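Local atomic coordinates of DUF7790 domain-containing protein (Leptospira interrogans serogroup Icterohaemorrhagiae serovar copenhageni, PDB entry 6ULO), a protein that is of unknown function but is assigned to the Rossmann-like superfamily and is probably membrane-associated through a predicted transmembrane helix. Residues S48-R52 / P266-T272; V302-T308 / T316-K320; Q14-E20 / I187-I191. All blocks are in the same frame, centred on the assembly; numbering follows the deposited sequence.

Interaction 1: residues S48-R52 / P266-T272; sequences SNEDR and PGSEIST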
loop_
_atom_site.group_PDB
_atom_site.type_symbol
_atom_site.label_atom_id
_atom_site.label_comp_id
_atom_site.label_asym_id
_atom_site.label_seq_id
_atom_site.Cartn_x
_atom_site.Cartn_y
_atom_site.Cartn_z
ATOM N N SER A 48 4.449 3.841 7.873
ATOM C CA SER A 48 4.948 2.495 8.060
ATOM C C SER A 48 6.108 2.479 9.062
ATOM O O SER A 48 6.822 3.474 9.248
ATOM C CB SER A 48 5.478 1.992 6.714
ATOM O OG SER A 48 5.986 0.663 6.802
ATOM N N ASN A 49 6.291 1.333 9.715
ATOM C CA ASN A 49 7.461 1.078 10.551
ATOM C C ASN A 49 8.249 -0.120 10.040
ATOM O O ASN A 49 9.007 -0.724 10.805
ATOM C CB ASN A 49 7.046 0.910 12.011
ATOM C CG ASN A 49 6.058 -0.250 12.202
ATOM O OD1 ASN A 49 5.644 -0.895 11.235
ATOM N ND2 ASN A 49 5.688 -0.524 13.445
ATOM N N GLU A 50 8.115 -0.457 8.754
ATOM C CA GLU A 50 8.813 -1.568 8.108
ATOM C C GLU A 50 10.070 -1.005 7.449
ATOM O O GLU A 50 9.977 -0.269 6.462
ATOM C CB GLU A 50 7.874 -2.223 7.086
ATOM C CG GLU A 50 6.657 -2.812 7.845
ATOM C CD GLU A 50 5.458 -3.233 6.963
ATOM O OE1 GLU A 50 5.502 -3.004 5.728
ATOM O OE2 GLU A 50 4.469 -3.820 7.511
ATOM N N ASP A 51 11.247 -1.368 7.965
ATOM C CA ASP A 51 12.512 -0.755 7.559
ATOM C C ASP A 51 13.287 -1.534 6.508
ATOM O O ASP A 51 14.367 -1.081 6.101
ATOM C CB ASP A 51 13.439 -0.558 8.761
ATOM C CG ASP A 51 12.867 0.380 9.789
ATOM O OD1 ASP A 51 12.137 1.315 9.404
ATOM O OD2 ASP A 51 13.105 0.161 11.004
ATOM N N ARG A 52 12.800 -2.690 6.054
ATOM C CA ARG A 52 13.531 -3.493 5.096
ATOM C C ARG A 52 12.667 -3.839 3.901
ATOM O O ARG A 52 12.774 -4.926 3.337
ATOM C CB ARG A 52 14.156 -4.739 5.737
ATOM C CG ARG A 52 15.262 -4.411 6.771
ATOM C CD ARG A 52 16.419 -3.588 6.175
ATOM N NE ARG A 52 16.878 -4.049 4.869
ATOM C CZ ARG A 52 17.687 -5.095 4.654
ATOM N NH1 ARG A 52 18.119 -5.843 5.668
ATOM N NH2 ARG A 52 18.056 -5.404 3.408
ATOM N N PRO A 266 17.547 -8.130 9.509
ATOM C CA PRO A 266 18.570 -7.197 9.993
ATOM C C PRO A 266 18.200 -5.760 9.633
ATOM O O PRO A 266 17.778 -5.460 8.506
ATOM C CB PRO A 266 19.844 -7.653 9.258
ATOM C CG PRO A 266 19.578 -8.996 8.763
ATOM C CD PRO A 266 18.089 -9.126 8.577
ATOM N N GLY A 267 18.343 -4.860 10.608
ATOM C CA GLY A 267 18.009 -3.476 10.402
ATOM C C GLY A 267 16.607 -3.104 10.812
ATOM O O GLY A 267 16.261 -1.928 10.736
ATOM N N SER A 268 15.795 -4.071 11.266
ATOM C CA SER A 268 14.409 -3.786 11.632
ATOM C C SER A 268 14.300 -2.830 12.810
ATOM O O SER A 268 13.221 -2.274 13.050
ATOM C CB SER A 268 13.676 -5.073 12.013
ATOM O OG SER A 268 13.479 -5.910 10.908
ATOM N N GLU A 269 15.376 -2.663 13.577
ATOM C CA GLU A 269 15.321 -1.973 14.853
ATOM C C GLU A 269 15.220 -0.461 14.726
ATOM O O GLU A 269 15.068 0.207 15.756
ATOM C CB GLU A 269 16.573 -2.304 15.670
ATOM C CG GLU A 269 17.878 -1.684 15.120
ATOM C CD GLU A 269 18.526 -2.485 13.995
ATOM O OE1 GLU A 269 18.032 -3.584 13.650
ATOM O OE2 GLU A 269 19.554 -1.993 13.445
ATOM N N ILE A 270 15.315 0.096 13.514
ATOM C CA ILE A 270 15.282 1.552 13.365
ATOM C C ILE A 270 13.925 2.117 13.791
ATOM O O ILE A 270 13.849 3.063 14.587
ATOM C CB ILE A 270 15.660 1.978 11.934
ATOM C CG1 ILE A 270 17.049 1.460 11.558
ATOM C CG2 ILE A 270 15.588 3.478 11.818
ATOM C CD1 ILE A 270 18.178 2.102 12.308
ATOM N N SER A 271 12.833 1.541 13.279
ATOM C CA SER A 271 11.510 2.106 13.474
ATOM C C SER A 271 10.659 1.334 14.467
ATOM O O SER A 271 9.573 1.812 14.820
ATOM C CB SER A 271 10.744 2.184 12.138
ATOM O OG SER A 271 11.400 2.990 11.172
ATOM N N THR A 272 11.084 0.148 14.889
ATOM C CA THR A 272 10.251 -0.658 15.780
ATOM C C THR A 272 11.133 -1.599 16.578
ATOM O O THR A 272 12.222 -1.972 16.148
ATOM C CB THR A 272 9.202 -1.483 15.020
ATOM O OG1 THR A 272 8.307 -2.099 15.960
ATOM C CG2 THR A 272 9.865 -2.583 14.185
HETATM O O HOH W 1 11.191 -2.392 10.831
HETATM O O HOH W 2 6.736 1.720 15.379
#

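Interaction 2: residues V302-T308 / T316-K320; sequences VMVEGGT and TVVDK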
loop_
_atom_site.group_PDB
_atom_site.type_symbol
_atom_site.label_atom_id
_atom_site.label_comp_id
_atom_site.label_asym_id
_atom_site.label_seq_id
_atom_site.Cartn_x
_atom_site.Cartn_y
_atom_site.Cartn_z
ATOM N N VAL A 302 -0.372 -20.125 7.533
ATOM C CA VAL A 302 -0.029 -20.188 6.110
ATOM C C VAL A 302 1.486 -20.245 5.920
ATOM O O VAL A 302 2.010 -21.026 5.112
ATOM C CB VAL A 302 -0.660 -18.985 5.380
ATOM C CG1 VAL A 302 -0.172 -18.889 3.927
ATOM C CG2 VAL A 302 -2.190 -19.080 5.434
ATOM N N MET A 303 2.205 -19.404 6.656
ATOM C CA MET A 303 3.664 -19.357 6.529
ATOM C C MET A 303 4.341 -20.578 7.170
ATOM O O MET A 303 5.301 -21.099 6.606
ATOM C CB MET A 303 4.188 -18.059 7.134
ATOM C CG MET A 303 3.754 -16.849 6.321
ATOM S SD MET A 303 4.238 -15.281 7.065
ATOM C CE MET A 303 6.031 -15.483 7.086
ATOM N N VAL A 304 3.861 -21.039 8.334
ATOM C CA VAL A 304 4.434 -22.223 8.980
ATOM C C VAL A 304 4.344 -23.421 8.052
ATOM O O VAL A 304 5.307 -24.179 7.893
ATOM C CB VAL A 304 3.725 -22.500 10.317
ATOM C CG1 VAL A 304 4.075 -23.916 10.834
ATOM C CG2 VAL A 304 4.119 -21.459 11.354
ATOM N N GLU A 305 3.176 -23.616 7.430
ATOM C CA GLU A 305 2.904 -24.797 6.619
ATOM C C GLU A 305 3.330 -24.634 5.172
ATOM O O GLU A 305 3.587 -25.636 4.494
ATOM C CB GLU A 305 1.406 -25.104 6.641
ATOM C CG GLU A 305 0.901 -25.492 8.016
ATOM C CD GLU A 305 -0.537 -25.965 8.010
ATOM O OE1 GLU A 305 -1.131 -26.125 6.921
ATOM O OE2 GLU A 305 -1.075 -26.159 9.116
ATOM N N GLY A 306 3.400 -23.406 4.677
ATOM C CA GLY A 306 3.617 -23.228 3.260
ATOM C C GLY A 306 4.859 -22.457 2.872
ATOM O O GLY A 306 5.157 -22.339 1.680
ATOM N N GLY A 307 5.617 -21.964 3.844
ATOM C CA GLY A 307 6.704 -21.027 3.575
ATOM C C GLY A 307 8.077 -21.662 3.438
ATOM O O GLY A 307 8.424 -22.589 4.171
ATOM N N THR A 308 8.859 -21.137 2.495
ATOM C CA THR A 308 10.293 -21.406 2.371
ATOM C C THR A 308 11.007 -20.147 2.838
ATOM O O THR A 308 10.796 -19.064 2.262
ATOM C CB THR A 308 10.661 -21.682 0.911
ATOM O OG1 THR A 308 9.952 -22.834 0.442
ATOM C CG2 THR A 308 12.142 -21.921 0.766
ATOM N N THR A 316 10.285 -14.709 3.546
ATOM C CA THR A 316 9.707 -16.003 3.195
ATOM C C THR A 316 8.930 -15.876 1.888
ATOM O O THR A 316 8.309 -14.839 1.619
ATOM C CB THR A 316 8.774 -16.442 4.341
ATOM O OG1 THR A 316 9.562 -16.839 5.469
ATOM C CG2 THR A 316 7.875 -17.584 3.976
ATOM N N VAL A 317 8.996 -16.927 1.069
ATOM C CA VAL A 317 8.083 -17.115 -0.056
ATOM C C VAL A 317 7.153 -18.249 0.323
ATOM O O VAL A 317 7.616 -19.354 0.611
ATOM C CB VAL A 317 8.841 -17.478 -1.341
ATOM C CG1 VAL A 317 7.872 -17.731 -2.487
ATOM C CG2 VAL A 317 9.905 -16.429 -1.676
ATOM N N VAL A 318 5.846 -18.007 0.303
ATOM C CA VAL A 318 4.893 -19.100 0.480
ATOM C C VAL A 318 4.648 -19.691 -0.901
ATOM O O VAL A 318 3.852 -19.151 -1.692
ATOM C CB VAL A 318 3.589 -18.674 1.159
ATOM C CG1 VAL A 318 2.606 -19.839 1.191
ATOM C CG2 VAL A 318 3.856 -18.175 2.576
ATOM N N ASP A 319 5.356 -20.780 -1.198
ATOM C CA ASP A 319 5.295 -21.423 -2.492
ATOM C C ASP A 319 4.702 -22.824 -2.412
ATOM O O ASP A 319 4.629 -23.504 -3.438
ATOM C CB ASP A 319 6.688 -21.447 -3.148
ATOM C CG ASP A 319 7.780 -21.977 -2.227
ATOM O OD1 ASP A 319 7.478 -22.448 -1.107
ATOM O OD2 ASP A 319 8.965 -21.893 -2.622
ATOM N N LYS A 320 4.263 -23.260 -1.232
ATOM C CA LYS A 320 3.670 -24.572 -1.016
ATOM C C LYS A 320 2.185 -24.400 -0.772
ATOM O O LYS A 320 1.704 -23.313 -0.468
ATOM C CB LYS A 320 4.325 -25.254 0.189
ATOM C CG LYS A 320 5.797 -25.598 -0.032
ATOM C CD LYS A 320 6.492 -26.181 1.215
ATOM C CE LYS A 320 6.796 -25.126 2.279
ATOM N NZ LYS A 320 7.570 -25.677 3.427
#

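Interaction 3: residues Q14-E20 / I187-I191; sequences QNVSLNE and IEGKI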
loop_
_atom_site.group_PDB
_atom_site.type_symbol
_atom_site.label_atom_id
_atom_site.label_comp_id
_atom_site.label_asym_id
_atom_site.label_seq_id
_atom_site.Cartn_x
_atom_site.Cartn_y
_atom_site.Cartn_z
ATOM N N GLN A 14 -6.296 15.601 -18.351
ATOM C CA GLN A 14 -4.955 15.077 -18.142
ATOM C C GLN A 14 -4.726 13.719 -18.796
ATOM O O GLN A 14 -3.571 13.314 -18.952
ATOM C CB GLN A 14 -4.670 14.958 -16.640
ATOM C CG GLN A 14 -4.929 16.237 -15.855
ATOM C CD GLN A 14 -3.921 17.330 -16.174
ATOM O OE1 GLN A 14 -2.735 17.152 -15.977
ATOM N NE2 GLN A 14 -4.398 18.465 -16.682
ATOM N N ASN A 15 -5.770 12.994 -19.184
ATOM C CA ASN A 15 -5.477 11.641 -19.602
ATOM C C ASN A 15 -5.033 11.570 -21.061
ATOM O O ASN A 15 -5.404 12.378 -21.916
ATOM C CB ASN A 15 -6.588 10.670 -19.206
ATOM C CG ASN A 15 -6.736 10.569 -17.695
ATOM O OD1 ASN A 15 -7.746 10.977 -17.129
ATOM N ND2 ASN A 15 -5.703 10.045 -17.032
ATOM N N VAL A 16 -4.145 10.608 -21.319
ATOM C CA VAL A 16 -3.484 10.531 -22.624
ATOM C C VAL A 16 -4.328 9.840 -23.688
ATOM O O VAL A 16 -3.910 9.776 -24.860
ATOM C CB VAL A 16 -2.127 9.815 -22.511
ATOM C CG1 VAL A 16 -1.229 10.540 -21.503
ATOM C CG2 VAL A 16 -2.367 8.354 -22.128
ATOM N N SER A 17 -5.508 9.324 -23.334
ATOM C CA SER A 17 -6.444 8.799 -24.327
ATOM C C SER A 17 -7.821 8.802 -23.693
ATOM O O SER A 17 -7.956 8.830 -22.467
ATOM C CB SER A 17 -6.106 7.363 -24.728
ATOM O OG SER A 17 -6.318 6.514 -23.616
ATOM N N LEU A 18 -8.843 8.763 -24.548
ATOM C CA LEU A 18 -10.200 8.612 -24.042
ATOM C C LEU A 18 -10.340 7.346 -23.201
ATOM O O LEU A 18 -10.972 7.363 -22.132
ATOM C CB LEU A 18 -11.179 8.602 -25.219
ATOM C CG LEU A 18 -12.652 8.421 -24.885
ATOM C CD1 LEU A 18 -13.098 9.594 -24.049
ATOM C CD2 LEU A 18 -13.425 8.375 -26.183
ATOM N N ASN A 19 -9.757 6.240 -23.666
ATOM C CA ASN A 19 -9.838 4.989 -22.916
ATOM C C ASN A 19 -9.239 5.115 -21.514
ATOM O O ASN A 19 -9.823 4.636 -20.532
ATOM C CB ASN A 19 -9.163 3.843 -23.659
ATOM C CG ASN A 19 -9.296 2.536 -22.911
ATOM O OD1 ASN A 19 -10.402 2.082 -22.633
ATOM N ND2 ASN A 19 -8.176 1.925 -22.582
ATOM N N GLU A 20 -8.084 5.766 -21.387
ATOM C CA GLU A 20 -7.516 5.899 -20.055
ATOM C C GLU A 20 -8.380 6.778 -19.162
ATOM O O GLU A 20 -8.551 6.473 -17.979
ATOM C CB GLU A 20 -6.064 6.364 -20.122
ATOM C CG GLU A 20 -5.164 5.249 -20.611
ATOM C CD GLU A 20 -3.744 5.391 -20.146
ATOM O OE1 GLU A 20 -3.491 6.190 -19.226
ATOM O OE2 GLU A 20 -2.879 4.709 -20.711
ATOM N N ILE A 187 -0.705 12.598 -11.216
ATOM C CA ILE A 187 -1.252 13.582 -12.143
ATOM C C ILE A 187 -2.405 12.986 -12.947
ATOM O O ILE A 187 -3.389 13.676 -13.243
ATOM C CB ILE A 187 -0.121 14.112 -13.048
ATOM C CG1 ILE A 187 0.767 15.032 -12.243
ATOM C CG2 ILE A 187 -0.701 14.869 -14.264
ATOM C CD1 ILE A 187 2.048 15.441 -12.978
ATOM N N GLU A 188 -2.296 11.726 -13.331
ATOM C CA GLU A 188 -3.273 11.060 -14.175
ATOM C C GLU A 188 -4.487 10.560 -13.420
ATOM O O GLU A 188 -5.377 9.985 -14.048
ATOM C CB GLU A 188 -2.575 9.916 -14.933
ATOM C CG GLU A 188 -1.616 10.477 -15.963
ATOM C CD GLU A 188 -0.747 9.457 -16.670
ATOM O OE1 GLU A 188 -0.622 8.305 -16.212
ATOM O OE2 GLU A 188 -0.127 9.853 -17.690
ATOM N N GLY A 189 -4.560 10.757 -12.107
ATOM C CA GLY A 189 -5.692 10.281 -11.350
ATOM C C GLY A 189 -5.653 8.796 -11.082
ATOM O O GLY A 189 -6.675 8.194 -10.724
ATOM N N LYS A 190 -4.481 8.180 -11.209
ATOM C CA LYS A 190 -4.330 6.740 -11.106
ATOM C C LYS A 190 -3.927 6.268 -9.734
ATOM O O LYS A 190 -3.699 5.063 -9.576
ATOM C CB LYS A 190 -3.334 6.252 -12.155
ATOM C CG LYS A 190 -3.772 6.497 -13.597
ATOM C CD LYS A 190 -2.688 6.088 -14.567
ATOM C CE LYS A 190 -3.174 6.149 -15.993
ATOM N NZ LYS A 190 -2.010 5.970 -16.916
ATOM N N ILE A 191 -3.857 7.160 -8.752
ATOM C CA ILE A 191 -3.642 6.780 -7.355
ATOM C C ILE A 191 -4.923 7.157 -6.644
ATOM O O ILE A 191 -5.284 8.345 -6.613
ATOM C CB ILE A 191 -2.432 7.489 -6.714
ATOM C CG1 ILE A 191 -1.206 7.385 -7.608
ATOM C CG2 ILE A 191 -2.191 6.875 -5.334
ATOM C CD1 ILE A 191 0.046 8.059 -7.020
#

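Interaction 1: residues S48-R52 / P266-T272
The carbonyl oxygen of Pro266 is gripped by Arg52, whose NH1 donates a nearly straight bond of 2.9 Å to Pro266 O (163° at the hydrogen). Bends at chi2 (-58°) and chi3 (-44°) curl the arginine chain round this oxygen, which lies at the guanidinium edge while CG of Arg52 rests 3.2 Å from Pro266 O. The same guanidinium also pairs with Asp54 and makes a cation-pi contact with Tyr167. Gly267 follows with a positive phi, and its carbonyl oxygen packs against CB of Asp51. Ser268 then contributes its backbone oxygen to water 1, which also donates to Asn49 O and accepts from Asp51 N, bridging the two backbones. The 48-52 loop lies beyond the carboxyl ends of strands 218-222 and 249-255, where Glu50 meets Tyr222 and Thr254; the carboxyl-terminal end of the parallel strands carries the cofactor site in many Rossmann-like proteins, though none is established here. Further along, CB of Ile270 closes to 3.3 Å from Asp51 OD2. Ser271 is held twice by the Asp51 carboxylate: Ser271 N donates a bent bond to OD2 of Asp51 (2.7 Å) and Ser271 OG donates to OD1 of Asp51 (2.5 Å), each oxygen using its syn lone pair. Arg156 adds a salt bridge to OD1. Water 2 links Ser271 O to Asn49 ND2, and methyl CG2 of Thr272 lies 4.0 Å from Asn49 O.

Interaction 2: residues V302-T308 / T316-K320
Gly306 and Gly307, where helix 302-306 passes directly into a strand, form the tight part of this contact with Val318 and Thr316. Val318 CG1 sits 3.6 Å from Gly306 O, and methyl CG2 of Thr316 reaches to 3.7 Å from Gly307 CA, an approach made possible by the bare glycine backbone. Lys320 N donates to Gly306 O (3.2 Å), in the carbonyl plane and on a lone pair. The two methyls of Val318 divide the helix between them: CG1 meets CG1 of Val302, while CG2 lies against CG of Met303, both at 4.0 Å. Cys279 and Trp289 also pack on Val318 in this buried layer, and OG1 of Thr316 bonds to His277.

On the solvent side the contact turns polar and looser. Thr308 OG1 donates to Asp319 OD1 (2.9 Å) on its syn lone pair; a chi1 of 50° brings the carboxylate round to the threonine. Lys320 lays its chain across Gly306, its bend at chi3 returning NZ to Gly307 O in a weak bond.

Thr308 and Val317 exchange two backbone hydrogen bonds as an antiparallel hydrogen-bonded pair, beside the non-hydrogen-bonded pair Gly307 and Val318: the open end of a beta hairpin, strands 307-310 and 315-318, at one edge of the sheet.

Interaction 3: residues Q14-E20 / I187-I191
Asn15 and Glu188 bring the two backbones nearest, with Asn15 CA 5.9 Å from Glu188 CA, where the approach to one helix passes the end of another. Ser17 is the N-cap of helix 18-28, its OG accepting from Glu20 N at 2.9 Å. In the other segment, Gly189 ends helix 176-187 in a Schellman motif, its phi of 77° turning the chain toward strand 191-195.

In the conformer described, Asn15 ND2 donates to Glu188 O (3.0 Å), the bond lying close to the amide plane and meeting a lone pair in the carbonyl plane. Alongside, Gln14 sends OE1 to within 3.5 Å of Ile187 CG2, while its NE2 bonds to Glu12 O. The extended chain of Lys190 carries NZ into salt bridges with two carboxylates: Glu20 OE1 across the contact, also in one of two conformers, and Glu188 OE1 within its own segment, both 2.8 Å from Lys190 NZ. It reaches Glu20 OE1 on the syn side, 33° out of the carboxylate plane, and Glu188 OE1 from well above its plane (51°). Val24 of helix 18-28 packs on both Asn15 and Lys190.

In this salt-bridge network a single ammonium lies between two acids and would be expected to offset their mutual repulsion.

Interactions 1 and 3 lie on opposite sides of the chain's centre, about 35 Å apart between centres, and interaction 2 sits at the far edge of the sheet from the strand that 187-191 leads into. Each is partly buried, but only interaction 2 has an apolar layer and regular strand pairing, joining neighbours in sequence. The other two bring together loops and helix ends more than 160 residues apart and rely on polar side chains: a carboxylate gripping a backbone turn, with bridging waters, in interaction 1, and a lysine shared by two glutamates in interaction 3. Strand 277-282 links the first two, providing Tyr278 to bond Arg52 and backbone partners for Thr316 and Val318.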